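Local coordinates for molybdopterin biosynthesis moeA protein (Pyrococcus horikoshii, PDB 1WU2), which probably takes part in molybdenum cofactor biosynthesis, as MoeA relatives do in inserting molybdate into adenylylated molybdopterin, at residues D147-K150 / G151-V154. Sequence-based numbering, arbitrary orientation.
Sequences DVKK and GEVV
The E152 carboxylate lies with one face under K149: the backbone N of K149 stands almost directly above OE1, and K149 CD lies over the same face, displaced outward past OE2, 3.8 Å from that oxygen. The setting is a type II beta turn from K149 to E152, in which G151 is third with phi of 76°, which favours glycine. E152 reaches back over this turn because its CG is anti to the backbone N (chi1 -164°) and the chain beyond is extended. The K149 N-H points at OE1 along a nearly straight line (170°), but the bond is weak, with N to OE1 at 3.4 Å. Water 1 donates to OE1 at 2.7 Å from the other side of the carboxylate plane, tilted about a third of a right angle out of it, and to D147 O, also at 2.7 Å; OE1 thus meets the K149 N-H directly and D147 O through the water. An alanine in place of E152 would probably deprive the K149 N-H of this acceptor and the water of one anchor. K149 NZ stays 4.7 Å from E152 OE2, so any attraction between the opposite charges acts without contact. The turn's own bond, E152 N to K149 O at 3.2 Å, is weak, with that oxygen less surely placed.

Just before the turn, D147 and V148 both face I50 in a classic beta bulge; within the turn, K150 NZ forms a salt bridge with E47. Backbone amides of L366 and S367 of the second subunit hydrogen-bond the D147 carboxylate, tying this stretch to that subunit. Toward helix 163-171, where M168 touches both valines, the V148 and V154 side chains cross at about a right angle, their CG1 methyls meeting at 3.5 Å.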
# COMPACT_ATOMS: atom_id res chain seq x y z
N ASP A 147 2.76 16.94 22.22
CA ASP A 147 2.24 16.05 21.19
C ASP A 147 1.65 16.88 20.04
O ASP A 147 2.21 16.90 18.94
CB ASP A 147 1.19 15.09 21.77
CG ASP A 147 0.80 14.00 20.79
OD1 ASP A 147 1.38 13.94 19.69
OD2 ASP A 147 -0.07 13.14 21.04
N VAL A 148 0.52 17.54 20.29
CA VAL A 148 -0.03 18.56 19.38
C VAL A 148 -0.49 19.77 20.19
O VAL A 148 -1.05 19.61 21.27
CB VAL A 148 -1.20 18.02 18.51
CG1 VAL A 148 -0.74 16.87 17.63
CG2 VAL A 148 -2.40 17.59 19.37
N LYS A 149 -0.24 20.97 19.67
CA LYS A 149 -0.63 22.20 20.36
C LYS A 149 -1.93 22.75 19.77
O LYS A 149 -2.26 22.47 18.63
CB LYS A 149 0.52 23.23 20.31
CG LYS A 149 0.23 24.55 19.61
CD LYS A 149 1.52 25.35 19.36
CE LYS A 149 2.27 25.65 20.66
NZ LYS A 149 3.36 24.66 20.93
N LYS A 150 -2.66 23.51 20.57
CA LYS A 150 -3.97 24.04 20.17
C LYS A 150 -3.82 24.98 18.98
O LYS A 150 -2.95 25.84 18.97
CB LYS A 150 -4.65 24.76 21.33
CG LYS A 150 -6.08 25.17 21.04
CD LYS A 150 -6.87 25.45 22.32
CE LYS A 150 -8.22 26.11 22.02
NZ LYS A 150 -8.89 25.56 20.80
N GLY A 151 -4.69 24.80 17.98
CA GLY A 151 -4.65 25.57 16.75
C GLY A 151 -3.55 25.16 15.79
O GLY A 151 -3.15 25.94 14.93
N GLU A 152 -3.06 23.93 15.93
CA GLU A 152 -1.99 23.41 15.09
C GLU A 152 -2.56 22.40 14.10
O GLU A 152 -3.48 21.66 14.43
CB GLU A 152 -0.94 22.72 15.98
CG GLU A 152 0.40 22.46 15.32
CD GLU A 152 1.42 21.95 16.32
OE1 GLU A 152 1.34 20.76 16.72
OE2 GLU A 152 2.31 22.74 16.72
N VAL A 153 -2.02 22.39 12.88
CA VAL A 153 -2.38 21.40 11.88
C VAL A 153 -1.71 20.08 12.25
O VAL A 153 -0.49 20.02 12.39
CB VAL A 153 -1.94 21.82 10.45
CG1 VAL A 153 -2.24 20.71 9.43
CG2 VAL A 153 -2.64 23.10 10.04
N VAL A 154 -2.52 19.04 12.44
CA VAL A 154 -2.05 17.69 12.78
C VAL A 154 -2.06 16.75 11.58
O VAL A 154 -1.26 15.81 11.52
CB VAL A 154 -2.87 17.07 13.95
CG1 VAL A 154 -2.93 18.03 15.13
CG2 VAL A 154 -4.28 16.69 13.51
O HOH W 1 2.69 18.46 16.79